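Local coordinates for protein SeviL (Septifer virgatus, PDB 6LF2) that binds the glycans of GM1b and asialo-GM1 as an R-type lectin with a beta-trefoil fold, at residues Ser85-Pro90 against Lys104-Tyr109; Phe47-Ser50 against Tyr55-Ile58; Tyr13-Asn16 against Gly21-Phe24. All blocks are in the same frame, centred on the assembly; numbering follows the deposited sequence. Where two conformers were deposited one is given.

Contact 1 of 3, residues Ser85-Pro90 against Lys104-Tyr109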
loop_
_atom_site.group_PDB
_atom_site.type_symbol
_atom_site.label_atom_id
_atom_site.label_comp_id
_atom_site.label_asym_id
_atom_site.label_seq_id
_atom_site.Cartn_x
_atom_site.Cartn_y
_atom_site.Cartn_z
ATOM N N SER B 85 14.927 -8.732 9.665
ATOM C CA SER B 85 15.635 -7.566 9.171
ATOM C C SER B 85 15.048 -7.143 7.833
ATOM O O SER B 85 14.454 -7.949 7.108
ATOM C CB SER B 85 17.140 -7.829 9.028
ATOM O OG SER B 85 17.383 -8.947 8.197
ATOM N N LEU B 86 15.186 -5.855 7.541
ATOM C CA LEU B 86 14.749 -5.308 6.266
ATOM C C LEU B 86 15.939 -5.280 5.312
ATOM O O LEU B 86 16.961 -4.646 5.593
ATOM C CB LEU B 86 14.147 -3.916 6.449
ATOM C CG LEU B 86 12.651 -3.866 6.785
ATOM C CD1 LEU B 86 12.321 -4.578 8.095
ATOM C CD2 LEU B 86 12.188 -2.421 6.841
ATOM N N GLU B 87 15.804 -5.979 4.192
ATOM C CA GLU B 87 16.852 -6.049 3.177
ATOM C C GLU B 87 16.363 -5.289 1.952
ATOM O O GLU B 87 15.449 -5.745 1.260
ATOM C CB GLU B 87 17.179 -7.496 2.832
ATOM C CG GLU B 87 18.291 -7.653 1.799
ATOM C CD GLU B 87 18.544 -9.109 1.426
ATOM O OE1 GLU B 87 19.084 -9.868 2.270
ATOM O OE2 GLU B 87 18.186 -9.498 0.290
ATOM N N GLU B 88 16.959 -4.132 1.690
ATOM C CA GLU B 88 16.461 -3.310 0.602
ATOM C C GLU B 88 16.677 -4.028 -0.725
ATOM O O GLU B 88 17.653 -4.764 -0.908
ATOM C CB GLU B 88 17.127 -1.935 0.605
ATOM C CG GLU B 88 18.558 -1.902 0.139
ATOM C CD GLU B 88 19.129 -0.500 0.200
ATOM O OE1 GLU B 88 18.476 0.371 0.818
ATOM O OE2 GLU B 88 20.221 -0.271 -0.370
ATOM N N VAL B 89 15.711 -3.868 -1.623
ATOM C CA VAL B 89 15.776 -4.436 -2.964
ATOM C C VAL B 89 16.426 -3.388 -3.864
ATOM O O VAL B 89 15.785 -2.369 -4.160
ATOM C CB VAL B 89 14.378 -4.813 -3.471
ATOM C CG1 VAL B 89 14.422 -5.294 -4.900
ATOM C CG2 VAL B 89 13.749 -5.863 -2.563
ATOM N N PRO B 90 17.667 -3.590 -4.314
ATOM C CA PRO B 90 18.356 -2.517 -5.054
ATOM C C PRO B 90 17.605 -2.056 -6.289
ATOM O O PRO B 90 17.542 -0.851 -6.573
ATOM C CB PRO B 90 19.700 -3.161 -5.436
ATOM C CG PRO B 90 19.852 -4.336 -4.560
ATOM C CD PRO B 90 18.486 -4.803 -4.165
ATOM N N LYS B 104 17.337 -17.313 8.425
ATOM C CA LYS B 104 17.806 -16.695 7.183
ATOM C C LYS B 104 16.906 -17.082 6.004
ATOM O O LYS B 104 17.364 -17.447 4.918
ATOM C CB LYS B 104 19.273 -17.054 6.922
ATOM C CG LYS B 104 20.234 -16.567 8.023
ATOM C CD LYS B 104 20.185 -15.046 8.175
ATOM C CE LYS B 104 21.274 -14.523 9.120
ATOM N NZ LYS B 104 21.077 -14.933 10.541
ATOM N N ALA B 105 15.597 -16.993 6.232
ATOM C CA ALA B 105 14.590 -17.262 5.216
ATOM C C ALA B 105 13.740 -16.013 5.009
ATOM O O ALA B 105 13.399 -15.319 5.973
ATOM C CB ALA B 105 13.703 -18.452 5.611
ATOM N N TYR B 106 13.412 -15.728 3.745
ATOM C CA TYR B 106 12.682 -14.517 3.371
ATOM C C TYR B 106 11.176 -14.759 3.380
ATOM O O TYR B 106 10.696 -15.751 2.827
ATOM C CB TYR B 106 13.100 -14.051 1.972
ATOM C CG TYR B 106 14.543 -13.637 1.825
ATOM C CD1 TYR B 106 14.986 -12.410 2.302
ATOM C CD2 TYR B 106 15.456 -14.467 1.183
ATOM C CE1 TYR B 106 16.306 -12.026 2.163
ATOM C CE2 TYR B 106 16.774 -14.089 1.035
ATOM C CZ TYR B 106 17.191 -12.866 1.521
ATOM O OH TYR B 106 18.506 -12.480 1.381
ATOM N N LEU B 107 10.427 -13.819 3.965
ATOM C CA LEU B 107 8.969 -13.884 3.917
ATOM C C LEU B 107 8.475 -13.866 2.475
ATOM O O LEU B 107 8.867 -13.010 1.684
ATOM C CB LEU B 107 8.365 -12.710 4.690
ATOM C CG LEU B 107 6.848 -12.792 4.886
ATOM C CD1 LEU B 107 6.480 -14.008 5.751
ATOM C CD2 LEU B 107 6.331 -11.515 5.508
ATOM N N ASP B 108 7.598 -14.810 2.149
ATOM C CA ASP B 108 7.145 -15.057 0.787
ATOM C C ASP B 108 5.682 -15.470 0.879
ATOM O O ASP B 108 5.092 -15.477 1.967
ATOM C CB ASP B 108 8.031 -16.129 0.129
ATOM C CG ASP B 108 8.001 -16.099 -1.391
ATOM O OD1 ASP B 108 7.023 -15.613 -2.001
ATOM O OD2 ASP B 108 8.979 -16.601 -1.986
ATOM N N TYR B 109 5.087 -15.828 -0.256
ATOM C CA TYR B 109 3.733 -16.351 -0.220
ATOM C C TYR B 109 3.604 -17.518 -1.190
ATOM O O TYR B 109 4.395 -17.681 -2.124
ATOM C CB TYR B 109 2.679 -15.259 -0.514
ATOM C CG TYR B 109 2.697 -14.710 -1.932
ATOM C CD1 TYR B 109 1.960 -15.318 -2.943
ATOM C CD2 TYR B 109 3.438 -13.579 -2.254
ATOM C CE1 TYR B 109 1.976 -14.831 -4.237
ATOM C CE2 TYR B 109 3.460 -13.085 -3.547
ATOM C CZ TYR B 109 2.725 -13.715 -4.532
ATOM O OH TYR B 109 2.732 -13.230 -5.824
#
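Glu87 holds its CG opposite the backbone N (chi1 -179°) and stays extended through CD, which carries its carboxylate straight out from strand 84-88 to meet the phenol of Tyr106. Tyr106 reaches it from strand 106-110, its CG opposite its own carbonyl carbon, and although its CB does not head for Glu87, the length of the ring brings OH to the acid. Tyr106 OH donates a hydrogen bond of 2.8 Å to Glu87 OE1, using the syn side of the carboxylate and lying only 17° out of its plane. OE1 also lies near the plane of the ring, at its hydroxyl end, while the carboxylate itself is turned 77° against the ring. The second oxygen is close as well, with Glu87 OE2 3.2 Å from Tyr106 OH. The two side chains cross at about a right angle, and they alone make the contact, since the backbones are well apart, with the CA atoms of Glu87 and Tyr106 9.4 Å from each other. In this beta-trefoil, strands 84-88 and 106-110 do not pair with each other, but both are backbone-bonded to strand 96-100, Glu87 with Arg97 and Leu107 with Leu98, so a long acid and a long phenol suit the gap between them. Gln120 NE2 also hydrogen-bonds to Tyr106 OH, giving the one polar atom of the buried side chain two partners, and the ring packs on Leu99.

Contact 2 of 3, residues Phe47-Ser50 against Tyr55-Ile58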
loop_
_atom_site.group_PDB
_atom_site.type_symbol
_atom_site.label_atom_id
_atom_site.label_comp_id
_atom_site.label_asym_id
_atom_site.label_seq_id
_atom_site.Cartn_x
_atom_site.Cartn_y
_atom_site.Cartn_z
ATOM N N PHE B 47 4.558 -2.202 13.422
ATOM C CA PHE B 47 5.961 -2.343 13.056
ATOM C C PHE B 47 6.793 -1.856 14.239
ATOM O O PHE B 47 6.630 -0.713 14.682
ATOM C CB PHE B 47 6.253 -1.552 11.781
ATOM C CG PHE B 47 7.620 -1.790 11.222
ATOM C CD1 PHE B 47 7.930 -2.987 10.612
ATOM C CD2 PHE B 47 8.596 -0.814 11.313
ATOM C CE1 PHE B 47 9.201 -3.211 10.090
ATOM C CE2 PHE B 47 9.859 -1.028 10.796
ATOM C CZ PHE B 47 10.156 -2.229 10.177
ATOM N N GLN B 48 7.665 -2.727 14.767
ATOM C CA GLN B 48 8.295 -2.497 16.066
ATOM C C GLN B 48 9.812 -2.635 15.970
ATOM O O GLN B 48 10.312 -3.584 15.366
ATOM C CB GLN B 48 7.748 -3.476 17.115
ATOM C CG GLN B 48 6.217 -3.543 17.143
ATOM C CD GLN B 48 5.672 -4.659 18.018
ATOM O OE1 GLN B 48 6.297 -5.708 18.176
ATOM N NE2 GLN B 48 4.492 -4.441 18.587
ATOM N N LYS B 49 10.534 -1.685 16.558
ATOM C CA LYS B 49 11.983 -1.806 16.705
ATOM C C LYS B 49 12.274 -2.790 17.831
ATOM O O LYS B 49 11.866 -2.562 18.972
ATOM C CB LYS B 49 12.596 -0.438 17.004
ATOM C CG LYS B 49 14.074 -0.437 17.401
ATOM C CD LYS B 49 14.980 -0.324 16.194
ATOM C CE LYS B 49 15.466 -1.684 15.721
ATOM N NZ LYS B 49 16.169 -2.457 16.807
ATOM N N SER B 50 12.953 -3.890 17.516
ATOM C CA SER B 50 13.261 -4.850 18.571
ATOM C C SER B 50 14.413 -4.361 19.450
ATOM O O SER B 50 15.108 -3.383 19.150
ATOM C CB SER B 50 13.623 -6.206 17.984
ATOM O OG SER B 50 14.986 -6.234 17.574
ATOM N N TYR B 55 17.158 -5.264 13.966
ATOM C CA TYR B 55 16.069 -6.212 13.787
ATOM C C TYR B 55 14.758 -5.630 14.293
ATOM O O TYR B 55 14.725 -4.833 15.240
ATOM C CB TYR B 55 16.344 -7.547 14.503
ATOM C CG TYR B 55 17.466 -8.311 13.854
ATOM C CD1 TYR B 55 17.228 -9.124 12.753
ATOM C CD2 TYR B 55 18.767 -8.190 14.312
ATOM C CE1 TYR B 55 18.254 -9.803 12.128
ATOM C CE2 TYR B 55 19.804 -8.872 13.696
ATOM C CZ TYR B 55 19.535 -9.680 12.606
ATOM O OH TYR B 55 20.555 -10.367 11.984
ATOM N N TYR B 56 13.677 -6.069 13.654
ATOM C CA TYR B 56 12.339 -5.544 13.872
ATOM C C TYR B 56 11.382 -6.700 14.137
ATOM O O TYR B 56 11.631 -7.837 13.732
ATOM C CB TYR B 56 11.881 -4.689 12.640
ATOM C CG TYR B 56 12.698 -3.426 12.506
ATOM C CD1 TYR B 56 12.332 -2.271 13.185
ATOM C CD2 TYR B 56 13.869 -3.401 11.756
ATOM C CE1 TYR B 56 13.089 -1.117 13.106
ATOM C CE2 TYR B 56 14.639 -2.239 11.667
ATOM C CZ TYR B 56 14.243 -1.100 12.348
ATOM O OH TYR B 56 14.985 0.068 12.283
ATOM N N THR B 57 10.294 -6.416 14.855
ATOM C CA THR B 57 9.204 -7.376 14.960
ATOM C C THR B 57 7.951 -6.807 14.293
ATOM O O THR B 57 7.822 -5.593 14.075
ATOM C CB THR B 57 8.919 -7.762 16.422
ATOM O OG1 THR B 57 8.693 -6.586 17.207
ATOM C CG2 THR B 57 10.101 -8.531 17.016
ATOM N N ILE B 58 7.041 -7.717 13.953
ATOM C CA ILE B 58 5.834 -7.436 13.171
ATOM C C ILE B 58 4.647 -8.019 13.938
ATOM O O ILE B 58 4.498 -9.246 14.018
ATOM C CB ILE B 58 5.931 -8.034 11.759
ATOM C CG1 ILE B 58 7.122 -7.419 11.018
ATOM C CG2 ILE B 58 4.631 -7.810 10.982
ATOM C CD1 ILE B 58 7.462 -8.107 9.695
#
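Phe47-Ser50 and Tyr55-Ile58 run antiparallel as the two arms of a beta hairpin. Gln48 and Thr57 form the hydrogen-bonded pair, with Gln48 N to Thr57 O at 3.0 Å and Thr57 N to Gln48 O at 2.9 Å; the flanking pairs, Phe47 with Ile58 and Lys49 with Tyr56, are non-hydrogen-bonded. Toward the turn, Ser50 N continues the backbone bonding to Tyr55 O.

Among side chains, Thr57 OG1 donates to Gln48 OE1 at 2.7 Å, in the plane of the amide and on a lone pair; OE1 also bonds to Ser6 OG, and Gln48 NE2 goes on to Thr8. With chi1 of Ser50 at 82°, OG swings over Tyr55 O and donates to it at 2.7 Å, well above the carbonyl plane, so one oxygen takes both donors. Lys49 NZ adds a weak bond to Tyr55 O, its firmer one going to Ser50 O.

The aromatic and apolar contacts lie on the face carrying Phe47, Lys49 and Tyr56. The Phe47 and Tyr56 rings are nearly parallel, at 15°, but slid apart and barely overlapping, Phe47 CZ 3.6 Å from Tyr56 CG. Tyr56 has the rim of Phe47, at CZ, over one face and Lys49 CE over the other, where the bent lysine chain makes a CH-pi contact 3.9 Å from the ring centroid.

Gln48 and Thr57 suit a hydrogen-bonded pair, whose side chains share one face where amide and hydroxyl can bond directly. The lysine spends its methylenes on the ring and its ammonium on carbonyls, so its charge probably contributes little to the stack.

Contact 3 of 3, residues Tyr13-Asn16 against Gly21-Phe24. With NGA (2-acetamido-2-deoxy-beta-D-galactopyranose), chain D.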
loop_
_atom_site.group_PDB
_atom_site.type_symbol
_atom_site.label_atom_id
_atom_site.label_comp_id
_atom_site.label_asym_id
_atom_site.label_seq_id
_atom_site.Cartn_x
_atom_site.Cartn_y
_atom_site.Cartn_z
ATOM N N TYR B 13 0.528 -1.239 6.523
ATOM C CA TYR B 13 0.177 -2.364 5.678
ATOM C C TYR B 13 1.462 -2.972 5.130
ATOM O O TYR B 13 2.477 -2.284 4.982
ATOM C CB TYR B 13 -0.718 -1.938 4.512
ATOM C CG TYR B 13 -2.076 -1.400 4.915
ATOM C CD1 TYR B 13 -3.161 -2.246 5.044
ATOM C CD2 TYR B 13 -2.271 -0.033 5.144
ATOM C CE1 TYR B 13 -4.418 -1.764 5.410
ATOM C CE2 TYR B 13 -3.520 0.460 5.510
ATOM C CZ TYR B 13 -4.582 -0.407 5.638
ATOM O OH TYR B 13 -5.828 0.050 6.003
ATOM N N ILE B 14 1.416 -4.273 4.856
ATOM C CA ILE B 14 2.565 -5.030 4.364
ATOM C C ILE B 14 2.117 -5.681 3.062
ATOM O O ILE B 14 1.394 -6.682 3.061
ATOM C CB ILE B 14 3.064 -6.059 5.390
ATOM C CG1 ILE B 14 3.462 -5.336 6.684
ATOM C CG2 ILE B 14 4.242 -6.854 4.820
ATOM C CD1 ILE B 14 3.898 -6.249 7.833
ATOM N N GLN B 15 2.511 -5.086 1.935
ATOM C CA GLN B 15 1.941 -5.416 0.639
ATOM C C GLN B 15 3.015 -5.942 -0.306
ATOM O O GLN B 15 4.150 -5.459 -0.304
ATOM C CB GLN B 15 1.251 -4.175 0.043
ATOM C CG GLN B 15 0.548 -4.424 -1.287
ATOM C CD GLN B 15 -0.456 -3.333 -1.613
ATOM O OE1 GLN B 15 -1.405 -3.097 -0.854
ATOM N NE2 GLN B 15 -0.250 -2.663 -2.749
ATOM N N ASN B 16 2.648 -6.944 -1.102
ATOM C CA ASN B 16 3.595 -7.616 -1.977
ATOM C C ASN B 16 3.656 -6.952 -3.343
ATOM O O ASN B 16 2.624 -6.649 -3.944
ATOM C CB ASN B 16 3.195 -9.083 -2.144
ATOM C CG ASN B 16 4.351 -9.942 -2.601
ATOM O OD1 ASN B 16 4.647 -10.027 -3.796
ATOM N ND2 ASN B 16 5.027 -10.576 -1.647
ATOM N N GLY B 21 -0.959 -8.090 -2.976
ATOM C CA GLY B 21 -1.664 -8.629 -1.826
ATOM C C GLY B 21 -1.087 -8.178 -0.496
ATOM O O GLY B 21 0.111 -7.914 -0.355
ATOM N N ARG B 22 -1.963 -8.106 0.508
ATOM C CA ARG B 22 -1.595 -7.619 1.830
ATOM C C ARG B 22 -1.612 -8.769 2.829
ATOM O O ARG B 22 -2.556 -9.564 2.855
ATOM C CB ARG B 22 -2.537 -6.493 2.283
ATOM C CG ARG B 22 -2.133 -5.106 1.776
ATOM C CD ARG B 22 -3.335 -4.264 1.337
ATOM N NE ARG B 22 -3.735 -4.594 -0.033
ATOM C CZ ARG B 22 -4.898 -5.134 -0.381
ATOM N NH1 ARG B 22 -5.823 -5.407 0.530
ATOM N NH2 ARG B 22 -5.142 -5.402 -1.661
ATOM N N ALA B 23 -0.546 -8.868 3.626
ATOM C CA ALA B 23 -0.522 -9.799 4.745
ATOM C C ALA B 23 -1.609 -9.427 5.744
ATOM O O ALA B 23 -1.839 -8.249 6.001
ATOM C CB ALA B 23 0.849 -9.750 5.422
ATOM N N PHE B 24 -2.275 -10.430 6.314
ATOM C CA PHE B 24 -3.310 -10.161 7.309
ATOM C C PHE B 24 -3.269 -11.228 8.398
ATOM O O PHE B 24 -2.774 -12.337 8.189
ATOM C CB PHE B 24 -4.713 -10.101 6.677
ATOM C CG PHE B 24 -5.240 -11.435 6.207
ATOM C CD1 PHE B 24 -4.990 -11.879 4.916
ATOM C CD2 PHE B 24 -5.980 -12.253 7.063
ATOM C CE1 PHE B 24 -5.476 -13.114 4.472
ATOM C CE2 PHE B 24 -6.452 -13.495 6.633
ATOM C CZ PHE B 24 -6.202 -13.923 5.334
HETATM C C1 NGA D . -11.613 -12.003 3.979
HETATM C C2 NGA D . -12.362 -12.013 5.311
HETATM C C3 NGA D . -12.119 -10.725 6.087
HETATM C C4 NGA D . -10.624 -10.416 6.157
HETATM C C5 NGA D . -9.968 -10.528 4.780
HETATM C C6 NGA D . -8.454 -10.330 4.849
HETATM C C7 NGA D . -14.388 -13.336 5.608
HETATM C C8 NGA D . -15.888 -13.308 5.685
HETATM N N2 NGA D . -13.783 -12.254 5.108
HETATM O O3 NGA D . -12.592 -10.912 7.405
HETATM O O4 NGA D . -9.997 -11.321 7.050
HETATM O O5 NGA D . -10.234 -11.804 4.248
HETATM O O6 NGA D . -8.127 -8.999 5.154
HETATM O O7 NGA D . -13.773 -14.331 5.989
HETATM O O HOH W 1 -0.976 -5.611 5.270
#
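Strand 6-16 is joined by a single beta bridge to strand 22-26, whose Phe24 lines the glycan pocket of this beta-trefoil lectin. The bridged residues, Gln15 and Arg22, have CA atoms 4.3 Å apart, and backbone bonds lie on both sides of them: Ala23 N donates to Ile14 O at 3.0 Å, and Asn16 N to Gly21 O at 2.8 Å. A water spans the part where the strands diverge, donating to Ala23 O and accepting from Ile14 N.

Gln15 and Arg22 lie side by side and point the same way. Gln15 carries CG opposite its backbone N (chi1 -177°) and extends along the arginine, so that OE1 takes a hydrogen bond from Arg22 NE at 2.9 Å. The oxygen is near the guanidinium plane, but NE stands above the amide plane, the two planes being 71° apart. Arginine suits the place because its other nitrogens also find acceptors, NH1 at Gln43 OE1 and NH2 at Gly37 O. Small Ala23 fits against Ile14, CB to CB at 4.3 Å.

Phe24 turns away from the first strand and offers a ring face to the sugar: C6 of the N-acetylgalactosamine residue sits over the ring centre, 3.7 Å from Phe24 CG, while Asp42, Gln43 and Arg29 hydrogen-bond that sugar.

Strand 126-130 pairs with 13-16 and strand 31-35 with 22-24. Gln15 OE1 also hydrogen-bonds to Gln15 NE2 of the second subunit, so the side chains of the bridged pair form part of the subunit interface, while Phe24, two residues on, reaches the sugar.

How the contacts relate
Along the chain the order is contact 3, contact 2, contact 1, each closing before the next opens. Their centres are 14 to 16 Å apart, and contacts 2 and 3 lie on opposite sides of the chain's centre. Contact 2 and the 13-16 half of contact 3 lie in the six-stranded sheet, in which strands 45-50 and 6-16 are neighbours, and they meet where Ile58 packs on Ile14. Contact 1 touches both: Leu86 packs against Phe47 and Tyr56, and Tyr109 against Asn16. Side-chain packing, together with backbone bonds such as Tyr56 with Trp84, links separate hairpins into one compact beta-trefoil, with the glycan pocket and a subunit interface both reached from contact 3.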